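Side-chain contacts in aminopeptidase YwaD (Bacillus subtilis, PDB 6HC6), which removes single amino acids from the N-termini of peptides as a secreted, monomeric aminopeptidase that uses two zinc ions per subunit: residues D306-E310 with K311-R315; P187-G191 with N192-I196; A424-Y427 with E428-K432; R275-K278 with S279-S282. One frame throughout, in Å; residues are numbered along the deposited sequence.

Interaction 1 of 4, residues D306-E310 with K311-R315; sequences DHLSE and KELKR
Ser309 and Glu312 grip each other twice, each side chain serving the other's backbone. Ser309 N donates to Glu312 OE2 over 2.8 Å in a nearly straight bond (173° at the hydrogen), meeting the carboxylate on its anti side. In return Glu312 N donates to Ser309 OG at 3.1 Å. OG can receive it because chi1 of 67° sets it between the backbone N and the carbonyl carbon, facing the first turn of the helix. A water also donates to Glu312 OE2 and to His307 O, tying the carboxylate to the preceding loop.

Next to this reciprocal pair of bonds, Leu308 CD1 packs on Leu313 CD2 at 3.8 Å, and Leu313 N also donates to Ser309 O. At the next residue, Glu310 O accepts from both Lys314 N (3.0 Å) and Lys314 NZ (3.2 Å), which arrive from opposite faces of the carbonyl plane; the lysine chain folds back through bends at chi2 and chi4.

Farther out, the other carboxylate oxygen, Glu312 OE1, forms a salt bridge with Arg287 of strand 285-291, which probably steadies the glutamate. Ser309 as N-cap and Glu312 three residues on make a capping box, opening helix 310-315 after the short loop from helix 299-306.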
ATOM      1  N   ASP A 306       9.938   2.775 -13.687  1.00 22.79           N
ATOM      2  CA  ASP A 306       9.754   3.038 -15.111  1.00 30.20           C
ATOM      3  C   ASP A 306      10.694   4.117 -15.607  1.00 30.43           C
ATOM      4  O   ASP A 306      11.072   4.112 -16.785  1.00 34.25           O
ATOM      5  CB  ASP A 306       8.309   3.448 -15.391  1.00 29.94           C
ATOM      6  CG  ASP A 306       7.364   2.268 -15.413  1.00 47.05           C
ATOM      7  OD1 ASP A 306       7.850   1.117 -15.481  1.00 47.23           O
ATOM      8  OD2 ASP A 306       6.134   2.495 -15.357  1.00 57.66           O
ATOM      9  N   HIS A 307      11.081   5.049 -14.744  1.00 29.16           N
ATOM     10  CA  HIS A 307      11.899   6.175 -15.165  1.00 28.34           C
ATOM     11  C   HIS A 307      13.382   5.990 -14.857  1.00 38.40           C
ATOM     12  O   HIS A 307      14.167   6.919 -15.081  1.00 36.28           O
ATOM     13  CB  HIS A 307      11.371   7.467 -14.543  1.00 27.56           C
ATOM     14  CG  HIS A 307      10.134   7.978 -15.213  1.00 48.19           C
ATOM     15  ND1 HIS A 307      10.155   8.998 -16.140  1.00 52.26           N
ATOM     16  CD2 HIS A 307       8.839   7.588 -15.110  1.00 47.90           C
ATOM     17  CE1 HIS A 307       8.927   9.221 -16.572  1.00 54.78           C
ATOM     18  NE2 HIS A 307       8.109   8.381 -15.964  1.00 53.46           N
ATOM     19  N   LEU A 308      13.788   4.818 -14.365  1.00 26.61           N
ATOM     20  CA  LEU A 308      15.211   4.503 -14.313  1.00 25.64           C
ATOM     21  C   LEU A 308      15.756   4.341 -15.725  1.00 29.54           C
ATOM     22  O   LEU A 308      15.098   3.772 -16.604  1.00 30.45           O
ATOM     23  CB  LEU A 308      15.450   3.218 -13.512  1.00 24.44           C
ATOM     24  CG  LEU A 308      15.108   3.303 -12.020  1.00 23.73           C
ATOM     25  CD1 LEU A 308      15.234   1.937 -11.335  1.00 25.90           C
ATOM     26  CD2 LEU A 308      15.981   4.334 -11.349  1.00 27.90           C
ATOM     27  N   SER A 309      16.967   4.845 -15.947  1.00 30.73           N
ATOM     28  CA  SER A 309      17.597   4.628 -17.238  1.00 31.45           C
ATOM     29  C   SER A 309      18.044   3.176 -17.366  1.00 37.11           C
ATOM     30  O   SER A 309      18.165   2.450 -16.375  1.00 38.66           O
ATOM     31  CB  SER A 309      18.797   5.558 -17.411  1.00 33.78           C
ATOM     32  OG  SER A 309      19.834   5.235 -16.501  1.00 35.59           O
ATOM     33  N   GLU A 310      18.309   2.753 -18.609  1.00 34.33           N
ATOM     34  CA  GLU A 310      18.868   1.420 -18.810  1.00 33.49           C
ATOM     35  C   GLU A 310      20.194   1.273 -18.073  1.00 39.47           C
ATOM     36  O   GLU A 310      20.500   0.202 -17.536  1.00 38.98           O
ATOM     37  CB  GLU A 310      19.043   1.135 -20.308  1.00 50.57           C
ATOM     38  CG  GLU A 310      17.749   1.204 -21.113  1.00 67.06           C
ATOM     39  CD  GLU A 310      17.990   1.270 -22.619  1.00 83.67           C
ATOM     40  OE1 GLU A 310      18.768   0.439 -23.138  1.00 87.95           O
ATOM     41  OE2 GLU A 310      17.400   2.152 -23.283  1.00 86.09           O
ATOM     42  N   LYS A 311      20.985   2.350 -18.025  1.00 37.57           N
ATOM     43  CA  LYS A 311      22.247   2.337 -17.289  1.00 39.36           C
ATOM     44  C   LYS A 311      22.019   2.047 -15.812  1.00 37.15           C
ATOM     45  O   LYS A 311      22.706   1.211 -15.216  1.00 34.97           O
ATOM     46  CB  LYS A 311      22.947   3.682 -17.452  1.00 47.86           C
ATOM     47  CG  LYS A 311      24.126   3.677 -18.400  1.00 57.94           C
ATOM     48  CD  LYS A 311      24.541   5.101 -18.711  1.00 63.82           C
ATOM     49  CE  LYS A 311      26.045   5.236 -18.779  1.00 68.08           C
ATOM     50  NZ  LYS A 311      26.463   6.655 -18.981  1.00 69.64           N
ATOM     51  N   GLU A 312      21.067   2.756 -15.201  1.00 34.79           N
ATOM     52  CA  GLU A 312      20.751   2.539 -13.791  1.00 31.73           C
ATOM     53  C   GLU A 312      20.216   1.133 -13.544  1.00 34.44           C
ATOM     54  O   GLU A 312      20.494   0.529 -12.498  1.00 31.97           O
ATOM     55  CB  GLU A 312      19.728   3.567 -13.316  1.00 37.48           C
ATOM     56  CG  GLU A 312      20.238   4.989 -13.200  1.00 36.24           C
ATOM     57  CD  GLU A 312      19.108   5.956 -12.915  1.00 32.56           C
ATOM     58  OE1 GLU A 312      19.066   6.519 -11.801  1.00 30.44           O
ATOM     59  OE2 GLU A 312      18.249   6.136 -13.809  1.00 36.24           O
ATOM     60  N   LEU A 313      19.406   0.613 -14.468  1.00 30.37           N
ATOM     61  CA  LEU A 313      18.894  -0.742 -14.308  1.00 32.85           C
ATOM     62  C   LEU A 313      20.030  -1.755 -14.283  1.00 29.28           C
ATOM     63  O   LEU A 313      20.031  -2.677 -13.461  1.00 33.92           O
ATOM     64  CB  LEU A 313      17.901  -1.075 -15.427  1.00 31.32           C
ATOM     65  CG  LEU A 313      16.578  -0.306 -15.384  1.00 33.33           C
ATOM     66  CD1 LEU A 313      15.732  -0.632 -16.608  1.00 42.31           C
ATOM     67  CD2 LEU A 313      15.820  -0.635 -14.100  1.00 31.10           C
ATOM     68  N   LYS A 314      21.004  -1.604 -15.184  1.00 30.12           N
ATOM     69  CA  LYS A 314      22.145  -2.517 -15.178  1.00 35.56           C
ATOM     70  C   LYS A 314      22.921  -2.430 -13.870  1.00 33.33           C
ATOM     71  O   LYS A 314      23.436  -3.442 -13.384  1.00 43.40           O
ATOM     72  CB  LYS A 314      23.059  -2.230 -16.365  1.00 45.62           C
ATOM     73  CG  LYS A 314      22.377  -2.404 -17.708  1.00 61.72           C
ATOM     74  CD  LYS A 314      21.548  -3.681 -17.746  1.00 68.05           C
ATOM     75  CE  LYS A 314      20.522  -3.641 -18.871  1.00 71.34           C
ATOM     76  NZ  LYS A 314      19.424  -2.671 -18.596  1.00 70.61           N
ATOM     77  N   ARG A 315      23.014  -1.230 -13.280  1.00 35.87           N
ATOM     78  CA  ARG A 315      23.723  -1.064 -12.014  1.00 33.84           C
ATOM     79  C   ARG A 315      22.890  -1.474 -10.809  1.00 28.58           C
ATOM     80  O   ARG A 315      23.435  -1.546  -9.705  1.00 31.15           O
ATOM     81  CB  ARG A 315      24.163   0.394 -11.789  1.00 32.75           C
ATOM     82  CG  ARG A 315      24.939   1.062 -12.878  1.00 43.77           C
ATOM     83  CD  ARG A 315      25.604   2.322 -12.321  1.00 44.68           C
ATOM     84  NE  ARG A 315      24.764   3.523 -12.322  1.00 36.10           N
ATOM     85  CZ  ARG A 315      24.547   4.301 -11.260  1.00 37.99           C
ATOM     86  NH1 ARG A 315      25.074   3.999 -10.086  1.00 36.26           N
ATOM     87  NH2 ARG A 315      23.787   5.384 -11.366  1.00 43.19           N
TER
HETATM   88  O   HOH W   1      16.536   8.015 -14.066  1.00 47.71           O

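Interaction 2 of 4, residues P187-G191 with N192-I196; sequences PNLSG and NKVGI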
ATOM      1  N   PRO A 187     -14.047  -1.083  -3.056  1.00 28.59           N
ATOM      2  CA  PRO A 187     -14.173  -2.115  -4.117  1.00 30.29           C
ATOM      3  C   PRO A 187     -13.125  -1.950  -5.216  1.00 34.22           C
ATOM      4  O   PRO A 187     -13.433  -1.587  -6.363  1.00 32.07           O
ATOM      5  CB  PRO A 187     -15.603  -1.894  -4.619  1.00 34.21           C
ATOM      6  CG  PRO A 187     -15.834  -0.431  -4.434  1.00 35.98           C
ATOM      7  CD  PRO A 187     -15.060  -0.019  -3.195  1.00 29.10           C
ATOM      8  N   ASN A 188     -11.870  -2.241  -4.855  1.00 27.02           N
ATOM      9  CA  ASN A 188     -10.714  -2.066  -5.741  1.00 26.14           C
ATOM     10  C   ASN A 188     -10.897  -2.809  -7.062  1.00 27.15           C
ATOM     11  O   ASN A 188     -11.135  -4.019  -7.084  1.00 26.28           O
ATOM     12  CB  ASN A 188      -9.457  -2.562  -5.014  1.00 32.20           C
ATOM     13  CG  ASN A 188      -8.157  -2.264  -5.762  1.00 56.97           C
ATOM     14  OD1 ASN A 188      -8.108  -2.249  -6.996  1.00 58.73           O
ATOM     15  ND2 ASN A 188      -7.085  -2.046  -5.004  1.00 63.89           N
ATOM     16  N   LEU A 189     -10.735  -2.084  -8.171  1.00 22.68           N
ATOM     17  CA  LEU A 189     -11.013  -2.618  -9.500  1.00 25.76           C
ATOM     18  C   LEU A 189      -9.772  -3.173 -10.204  1.00 30.04           C
ATOM     19  O   LEU A 189      -9.795  -3.342 -11.429  1.00 30.53           O
ATOM     20  CB  LEU A 189     -11.671  -1.533 -10.360  1.00 21.31           C
ATOM     21  CG  LEU A 189     -13.061  -1.121  -9.852  1.00 21.13           C
ATOM     22  CD1 LEU A 189     -13.581   0.084 -10.608  1.00 26.92           C
ATOM     23  CD2 LEU A 189     -14.037  -2.288  -9.983  1.00 27.68           C
ATOM     24  N   SER A 190      -8.707  -3.486  -9.460  1.00 26.89           N
ATOM     25  CA  SER A 190      -7.507  -4.112 -10.033  1.00 28.62           C
ATOM     26  C   SER A 190      -6.930  -3.275 -11.170  1.00 30.69           C
ATOM     27  O   SER A 190      -6.421  -3.809 -12.158  1.00 31.56           O
ATOM     28  CB  SER A 190      -7.786  -5.540 -10.521  1.00 37.49           C
ATOM     29  OG  SER A 190      -8.314  -6.379  -9.503  1.00 39.10           O
ATOM     30  N   GLY A 191      -7.018  -1.953 -11.037  1.00 29.45           N
ATOM     31  CA  GLY A 191      -6.484  -1.053 -12.039  1.00 34.62           C
ATOM     32  C   GLY A 191      -7.306  -0.921 -13.303  1.00 45.35           C
ATOM     33  O   GLY A 191      -6.886  -0.201 -14.219  1.00 45.50           O
ATOM     34  N   ASN A 192      -8.455  -1.585 -13.391  1.00 34.09           N
ATOM     35  CA  ASN A 192      -9.287  -1.458 -14.575  1.00 36.32           C
ATOM     36  C   ASN A 192     -10.176  -0.225 -14.475  1.00 34.28           C
ATOM     37  O   ASN A 192     -10.414   0.326 -13.397  1.00 37.31           O
ATOM     38  CB  ASN A 192     -10.145  -2.702 -14.766  1.00 31.98           C
ATOM     39  CG  ASN A 192      -9.323  -3.948 -15.013  1.00 43.32           C
ATOM     40  OD1 ASN A 192      -9.089  -4.743 -14.101  1.00 45.03           O
ATOM     41  ND2 ASN A 192      -8.883  -4.130 -16.251  1.00 45.52           N
ATOM     42  N   LYS A 193     -10.665   0.215 -15.624  1.00 41.42           N
ATOM     43  CA  LYS A 193     -11.627   1.303 -15.677  1.00 35.42           C
ATOM     44  C   LYS A 193     -13.017   0.726 -15.899  1.00 41.65           C
ATOM     45  O   LYS A 193     -13.195  -0.204 -16.689  1.00 36.64           O
ATOM     46  CB  LYS A 193     -11.268   2.296 -16.784  1.00 43.37           C
ATOM     47  CG  LYS A 193      -9.904   2.935 -16.581  1.00 46.76           C
ATOM     48  CD  LYS A 193     -10.009   4.375 -16.114  1.00 48.42           C
ATOM     49  CE  LYS A 193      -9.032   5.258 -16.883  1.00 60.47           C
ATOM     50  NZ  LYS A 193      -9.395   6.706 -16.849  1.00 64.59           N
ATOM     51  N   VAL A 194     -13.988   1.253 -15.161  1.00 35.57           N
ATOM     52  CA  VAL A 194     -15.390   0.896 -15.320  1.00 38.33           C
ATOM     53  C   VAL A 194     -16.153   2.173 -15.638  1.00 36.39           C
ATOM     54  O   VAL A 194     -15.859   3.239 -15.081  1.00 36.22           O
ATOM     55  CB  VAL A 194     -15.941   0.197 -14.059  1.00 41.20           C
ATOM     56  CG1 VAL A 194     -17.414  -0.118 -14.211  1.00 46.72           C
ATOM     57  CG2 VAL A 194     -15.165  -1.083 -13.792  1.00 37.55           C
ATOM     58  N   GLY A 195     -17.110   2.073 -16.559  1.00 32.45           N
ATOM     59  CA  GLY A 195     -17.831   3.219 -17.074  1.00 35.89           C
ATOM     60  C   GLY A 195     -19.029   3.660 -16.274  1.00 35.22           C
ATOM     61  O   GLY A 195     -19.691   4.633 -16.650  1.00 38.90           O
ATOM     62  N   ILE A 196     -19.333   2.975 -15.181  1.00 33.84           N
ATOM     63  CA  ILE A 196     -20.429   3.362 -14.296  1.00 31.32           C
ATOM     64  C   ILE A 196     -19.847   3.533 -12.900  1.00 30.04           C
ATOM     65  O   ILE A 196     -18.720   3.087 -12.626  1.00 30.87           O
ATOM     66  CB  ILE A 196     -21.583   2.331 -14.329  1.00 32.72           C
ATOM     67  CG1 ILE A 196     -21.079   0.923 -14.004  1.00 32.73           C
ATOM     68  CG2 ILE A 196     -22.249   2.335 -15.691  1.00 32.71           C
ATOM     69  CD1 ILE A 196     -22.198  -0.110 -13.934  1.00 35.08           C
TER
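Leu189 and Val194 meet because each turns a branch inward: Leu189 CG lies anti to its carbonyl carbon (chi1 -66°), and the first torsion of Val194 puts CG2 beside its backbone N. Leu189 CD1 thereby comes to 3.7 Å from Val194 CG2, the two side chains crossing at about a right angle. The same methyl of Val194 lies 4.2 Å from Leu189 CD2, so a single valine branch touches both ends of the leucine fork.

The backbone reversal behind this contact is closed by Asn192 N, which donates to Leu189 O at 3.0 Å. The bond is straight at the hydrogen (164°), yet the donor stands 53° out of the carbonyl plane. Between them lie Ser190 and Gly191, both with positive phi, the signature of a type I' turn. Just before it, Asn188 OD1 accepts from Ser190 N at 2.8 Å, an Asx turn that ties the side chain to the entry of the reversal.

Asn192 CB packs 3.4 Å from Leu189 O, and its side chain also reaches Tyr159 of helix 158-167. A glycine in place of Asn192 would probably leave Leu189 O and Tyr159 without this side-chain cover and give the exit of the turn more freedom to move.

On the buried side Leu189 rests on Ala162 and Val194 on Glu166, both of helix 158-167. Thus an Asx turn running into a type I' beta turn folds the connection between strands 172-176 and 198-201 against a helix of the PA domain.

Interaction 3 of 4, residues A424-Y427 with E428-K432; sequences AAVY and EAVKK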
ATOM      1  N   ALA A 424      21.043  -4.735   9.538  1.00 31.02           N
ATOM      2  CA  ALA A 424      22.179  -5.633   9.394  1.00 33.18           C
ATOM      3  C   ALA A 424      22.212  -6.256   8.009  1.00 25.28           C
ATOM      4  O   ALA A 424      23.294  -6.516   7.472  1.00 28.33           O
ATOM      5  CB  ALA A 424      22.140  -6.719  10.469  1.00 27.10           C
ATOM      6  N   ALA A 425      21.043  -6.537   7.436  1.00 24.98           N
ATOM      7  CA  ALA A 425      20.984  -7.114   6.096  1.00 30.97           C
ATOM      8  C   ALA A 425      21.494  -6.125   5.054  1.00 24.42           C
ATOM      9  O   ALA A 425      22.276  -6.485   4.170  1.00 25.82           O
ATOM     10  CB  ALA A 425      19.550  -7.537   5.766  1.00 22.85           C
ATOM     11  N   VAL A 426      21.037  -4.877   5.132  1.00 23.60           N
ATOM     12  CA  VAL A 426      21.532  -3.859   4.211  1.00 24.03           C
ATOM     13  C   VAL A 426      23.019  -3.631   4.436  1.00 28.56           C
ATOM     14  O   VAL A 426      23.792  -3.493   3.478  1.00 25.83           O
ATOM     15  CB  VAL A 426      20.714  -2.565   4.364  1.00 20.42           C
ATOM     16  CG1 VAL A 426      21.324  -1.433   3.517  1.00 23.85           C
ATOM     17  CG2 VAL A 426      19.274  -2.811   3.954  1.00 19.22           C
ATOM     18  N   TYR A 427      23.454  -3.611   5.703  1.00 23.89           N
ATOM     19  CA  TYR A 427      24.878  -3.463   5.979  1.00 26.09           C
ATOM     20  C   TYR A 427      25.675  -4.566   5.305  1.00 30.33           C
ATOM     21  O   TYR A 427      26.721  -4.301   4.703  1.00 32.67           O
ATOM     22  CB  TYR A 427      25.140  -3.455   7.487  1.00 26.40           C
ATOM     23  CG  TYR A 427      26.606  -3.310   7.851  1.00 29.02           C
ATOM     24  CD1 TYR A 427      27.261  -2.095   7.696  1.00 29.47           C
ATOM     25  CD2 TYR A 427      27.326  -4.378   8.366  1.00 36.35           C
ATOM     26  CE1 TYR A 427      28.600  -1.948   8.034  1.00 35.98           C
ATOM     27  CE2 TYR A 427      28.674  -4.241   8.706  1.00 38.52           C
ATOM     28  CZ  TYR A 427      29.300  -3.022   8.539  1.00 41.37           C
ATOM     29  OH  TYR A 427      30.630  -2.872   8.877  1.00 49.72           O
ATOM     30  N   GLU A 428      25.182  -5.808   5.365  1.00 29.75           N
ATOM     31  CA  GLU A 428      25.874  -6.891   4.668  1.00 36.65           C
ATOM     32  C   GLU A 428      26.012  -6.579   3.188  1.00 30.49           C
ATOM     33  O   GLU A 428      27.053  -6.859   2.578  1.00 36.51           O
ATOM     34  CB  GLU A 428      25.134  -8.213   4.867  1.00 40.84           C
ATOM     35  CG  GLU A 428      25.370  -8.850   6.218  1.00 57.00           C
ATOM     36  CD  GLU A 428      26.846  -9.076   6.507  1.00 68.36           C
ATOM     37  OE1 GLU A 428      27.565  -9.554   5.604  1.00 71.35           O
ATOM     38  OE2 GLU A 428      27.287  -8.774   7.637  1.00 66.69           O
ATOM     39  N   ALA A 429      24.982  -5.974   2.601  1.00 31.04           N
ATOM     40  CA  ALA A 429      24.996  -5.688   1.176  1.00 35.30           C
ATOM     41  C   ALA A 429      25.905  -4.514   0.833  1.00 37.95           C
ATOM     42  O   ALA A 429      26.512  -4.512  -0.240  1.00 45.45           O
ATOM     43  CB  ALA A 429      23.574  -5.416   0.687  1.00 30.69           C
ATOM     44  N   VAL A 430      26.030  -3.518   1.715  1.00 32.11           N
ATOM     45  CA  VAL A 430      26.700  -2.266   1.354  1.00 29.35           C
ATOM     46  C   VAL A 430      28.077  -2.094   1.979  1.00 32.80           C
ATOM     47  O   VAL A 430      28.829  -1.209   1.532  1.00 29.69           O
ATOM     48  CB  VAL A 430      25.821  -1.036   1.676  1.00 25.73           C
ATOM     49  CG1 VAL A 430      24.438  -1.200   1.075  1.00 26.43           C
ATOM     50  CG2 VAL A 430      25.718  -0.819   3.180  1.00 24.93           C
ATOM     51  N   LYS A 431      28.455  -2.911   2.959  1.00 28.42           N
ATOM     52  CA  LYS A 431      29.739  -2.708   3.620  1.00 32.10           C
ATOM     53  C   LYS A 431      30.893  -2.871   2.636  1.00 38.40           C
ATOM     54  O   LYS A 431      30.797  -3.583   1.632  1.00 39.80           O
ATOM     55  CB  LYS A 431      29.918  -3.690   4.777  1.00 34.52           C
ATOM     56  CG  LYS A 431      30.039  -5.143   4.329  1.00 37.22           C
ATOM     57  CD  LYS A 431      29.941  -6.099   5.501  1.00 43.21           C
ATOM     58  CE  LYS A 431      30.027  -7.546   5.037  1.00 50.85           C
ATOM     59  NZ  LYS A 431      30.564  -8.444   6.099  1.00 58.67           N
ATOM     60  N   LYS A 432      31.994  -2.201   2.937  1.00 34.64           N
ATOM     61  CA  LYS A 432      33.198  -2.386   2.154  1.00 41.07           C
ATOM     62  C   LYS A 432      33.950  -3.622   2.633  1.00 49.05           C
ATOM     63  O   LYS A 432      33.712  -4.143   3.727  1.00 55.66           O
ATOM     64  CB  LYS A 432      34.100  -1.161   2.270  1.00 42.48           C
ATOM     65  CG  LYS A 432      33.441   0.140   1.873  1.00 47.04           C
ATOM     66  CD  LYS A 432      34.301   0.849   0.851  1.00 48.14           C
ATOM     67  CE  LYS A 432      34.785   2.191   1.350  1.00 48.16           C
ATOM     68  NZ  LYS A 432      35.766   2.791   0.395  1.00 52.60           N
TER
HETATM   69  O   HOH W   2      25.317  -7.568   9.248  1.00 37.50           O
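Lys431 crosses one face of the Tyr427 ring, and its course can be followed atom by atom. CB sits over that face, 4.0 Å from the centroid of Tyr427 and 16° off the ring normal, the geometry of a CH-pi contact. Its nearest ring atoms lie toward the hydroxyl end: Tyr427 CE1 and CZ are each 3.9 Å from Lys431 CB. CB and CG both lie beside Tyr427 O, and a chi1 of 67°, with CG between N and the carbonyl carbon, keeps CG there. Lys431 CD stays on that side of the ring plane, past the CE2 corner, 3.9 Å from Tyr427 CE2, the extended chain crossing the tyrosine at about a right angle. At the tip, NZ meets Glu428 OE1 at 3.2 Å in a salt bridge whose hydrogen bond is weak.

Glu428 bends at chi2 (-56°), which turns its carboxylate so that OE1 points to Lys431 NZ and OE2 to a water. That water also donates to Ala424 O, a carbonyl already receiving Glu428 N. Lys431 N in turn donates to Tyr427 O at 2.8 Å, the last bond of this series before the chain leaves helical geometry.

Val426 CG1 lies 4.0 Å from Val430 CG1, and Val426 also packs on Phe320 of strand 316-322 and Met273 of helix 260-277. Apolar contacts thus join the helix end to sheet and helix, while Lys431 and Glu428 make the polar part: the lysine spends methylenes on an aromatic face and its charge on a carboxylate, likely restraining both ring and carboxylate.

Interaction 4 of 4, residues R275-K278 with S279-S282; sequences RVLK and SVPS. With ACT (acetate ion), chain G.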
ATOM      1  N   ARG A 275      19.573   7.088   8.928  1.00 23.65           N
ATOM      2  CA  ARG A 275      20.363   7.754   9.959  1.00 23.42           C
ATOM      3  C   ARG A 275      21.530   6.886  10.405  1.00 29.22           C
ATOM      4  O   ARG A 275      22.653   7.380  10.576  1.00 33.73           O
ATOM      5  CB  ARG A 275      19.489   8.117  11.163  1.00 27.26           C
ATOM      6  CG  ARG A 275      20.243   8.991  12.174  1.00 29.82           C
ATOM      7  CD  ARG A 275      19.545   9.082  13.520  1.00 37.52           C
ATOM      8  NE  ARG A 275      19.513   7.798  14.229  1.00 38.12           N
ATOM      9  CZ  ARG A 275      20.499   7.322  14.983  1.00 40.57           C
ATOM     10  NH1 ARG A 275      21.628   8.014  15.144  1.00 42.99           N
ATOM     11  NH2 ARG A 275      20.357   6.142  15.579  1.00 38.10           N
ATOM     12  N   VAL A 276      21.288   5.590  10.605  1.00 26.67           N
ATOM     13  CA  VAL A 276      22.364   4.705  11.045  1.00 26.25           C
ATOM     14  C   VAL A 276      23.439   4.585   9.972  1.00 26.29           C
ATOM     15  O   VAL A 276      24.638   4.623  10.267  1.00 31.24           O
ATOM     16  CB  VAL A 276      21.807   3.321  11.420  1.00 29.08           C
ATOM     17  CG1 VAL A 276      22.974   2.375  11.730  1.00 30.60           C
ATOM     18  CG2 VAL A 276      20.900   3.444  12.622  1.00 34.76           C
ATOM     19  N   LEU A 277      23.023   4.393   8.720  1.00 24.70           N
ATOM     20  CA  LEU A 277      23.955   4.145   7.627  1.00 24.71           C
ATOM     21  C   LEU A 277      24.644   5.409   7.139  1.00 32.60           C
ATOM     22  O   LEU A 277      25.595   5.310   6.353  1.00 38.83           O
ATOM     23  CB  LEU A 277      23.216   3.476   6.470  1.00 24.75           C
ATOM     24  CG  LEU A 277      22.642   2.117   6.856  1.00 28.86           C
ATOM     25  CD1 LEU A 277      21.879   1.530   5.696  1.00 33.38           C
ATOM     26  CD2 LEU A 277      23.782   1.210   7.269  1.00 32.03           C
ATOM     27  N   LYS A 278      24.192   6.579   7.592  1.00 31.38           N
ATOM     28  CA  LYS A 278      24.800   7.842   7.191  1.00 38.26           C
ATOM     29  C   LYS A 278      26.311   7.818   7.392  1.00 48.02           C
ATOM     30  O   LYS A 278      27.070   8.234   6.510  1.00 60.82           O
ATOM     31  CB  LYS A 278      24.163   8.982   7.986  1.00 41.91           C
ATOM     32  CG  LYS A 278      24.819  10.334   7.834  1.00 54.71           C
ATOM     33  CD  LYS A 278      24.311  11.303   8.905  1.00 57.93           C
ATOM     34  CE  LYS A 278      24.442  10.718  10.307  1.00 57.33           C
ATOM     35  NZ  LYS A 278      24.460  11.768  11.366  1.00 57.93           N
ATOM     36  N   SER A 279      26.768   7.297   8.531  1.00 45.68           N
ATOM     37  CA  SER A 279      28.181   7.287   8.887  1.00 50.35           C
ATOM     38  C   SER A 279      28.855   5.949   8.591  1.00 50.84           C
ATOM     39  O   SER A 279      29.818   5.578   9.275  1.00 51.85           O
ATOM     40  CB  SER A 279      28.346   7.648  10.363  1.00 55.34           C
ATOM     41  OG  SER A 279      27.749   6.667  11.192  1.00 53.77           O
ATOM     42  N   VAL A 280      28.381   5.224   7.586  1.00 41.33           N
ATOM     43  CA  VAL A 280      28.933   3.928   7.200  1.00 41.35           C
ATOM     44  C   VAL A 280      29.561   4.067   5.817  1.00 46.52           C
ATOM     45  O   VAL A 280      28.847   4.338   4.846  1.00 40.29           O
ATOM     46  CB  VAL A 280      27.865   2.823   7.195  1.00 37.42           C
ATOM     47  CG1 VAL A 280      28.456   1.539   6.625  1.00 36.75           C
ATOM     48  CG2 VAL A 280      27.326   2.590   8.589  1.00 34.85           C
ATOM     49  N   PRO A 281      30.868   3.869   5.673  1.00 42.86           N
ATOM     50  CA  PRO A 281      31.480   3.943   4.339  1.00 43.84           C
ATOM     51  C   PRO A 281      30.997   2.815   3.436  1.00 47.12           C
ATOM     52  O   PRO A 281      30.833   1.671   3.869  1.00 40.86           O
ATOM     53  CB  PRO A 281      32.982   3.826   4.629  1.00 41.29           C
ATOM     54  CG  PRO A 281      33.124   4.183   6.089  1.00 37.90           C
ATOM     55  CD  PRO A 281      31.865   3.674   6.735  1.00 38.74           C
ATOM     56  N   SER A 282      30.766   3.149   2.168  1.00 41.37           N
ATOM     57  CA  SER A 282      30.291   2.159   1.212  1.00 36.45           C
ATOM     58  C   SER A 282      30.624   2.607  -0.203  1.00 36.18           C
ATOM     59  O   SER A 282      30.619   3.804  -0.505  1.00 39.88           O
ATOM     60  CB  SER A 282      28.785   1.935   1.338  1.00 37.08           C
ATOM     61  OG  SER A 282      28.304   1.124   0.277  1.00 32.53           O
TER
HETATM   62  C   ACT G 504      22.729  11.227  15.302  1.00 54.72           C
HETATM   63  O   ACT G 504      22.960  10.209  14.600  1.00 57.66           O
HETATM   64  OXT ACT G 504      23.047  11.445  16.508  1.00 60.00           O
HETATM   65  CH3 ACT G 504      21.949  12.376  14.600  1.00 51.91           C
HETATM   66  O   HOH W   3      25.089   7.820  11.828  1.00 44.83           O
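Leu277 and Val280 close a type I beta turn, by which the chain leaves helix 260-277 of the M28 peptidase domain and heads for strand 285-291. The backbone bond is Val280 N to Leu277 O, 3.0 Å long; its donor stands 63° out of the carbonyl plane, a steep approach that accompanies the tight reversal.

Apolar contact reinforces the turn. Leu277 CD2 lies 4.0 Å from Val280 CG2, and that valine methyl also covers Val276 O at 3.8 Å. Helix 412-430 covers these residues, Leu277 touching Val426 and Val280 touching Tyr427.

Water-mediated contact joins the last helical turn to Ser279: one water donates to Arg275 O and lies 3.0 Å from Ser279 OG.

Charged groups form the outer layer. Arg275 extends with CG anti to its backbone N (chi1 -172°) before bending at chi3, and its NH2 makes a salt bridge to Glu272 within the same helix. An acetate ion, probably from the crystallisation liquor, places one oxygen in the guanidinium plane, at its edge, where Arg275 NH1 donates to acetate O over 2.6 Å with an angle of 138° at the hydrogen. Replacing Arg275 with a leucine would probably leave the Glu272 carboxylate without this charged mate and the acetate without its guanidinium donor. A second cationic side chain flanks the anion at longer range, Lys278 NZ standing 3.9 Å from the same acetate O.

How the interactions relate
Interactions 3 and 4 are neighbours, their centres about 10 Å apart: the ends of helices 412-430 and 260-277 pack together, with Val426 CG1 3.7 Å from Leu277 CD1 and a probable hydrogen bond from Ser282 OG to Val430 O. Interaction 4 is buried and interactions 2 and 3 partly buried, whereas interaction 1, in the same peptidase domain but touching neither 3 nor 4, lies at the surface. Interaction 2 stands apart in the PA domain, about 41 Å from interaction 3 between centres. The chemistry differs accordingly: reciprocal capping in 1, a leucine-valine contact with turn bonds in 2, CH-pi with a salt bridge in 3, and apolar contact with a guanidinium-anion bond in 4.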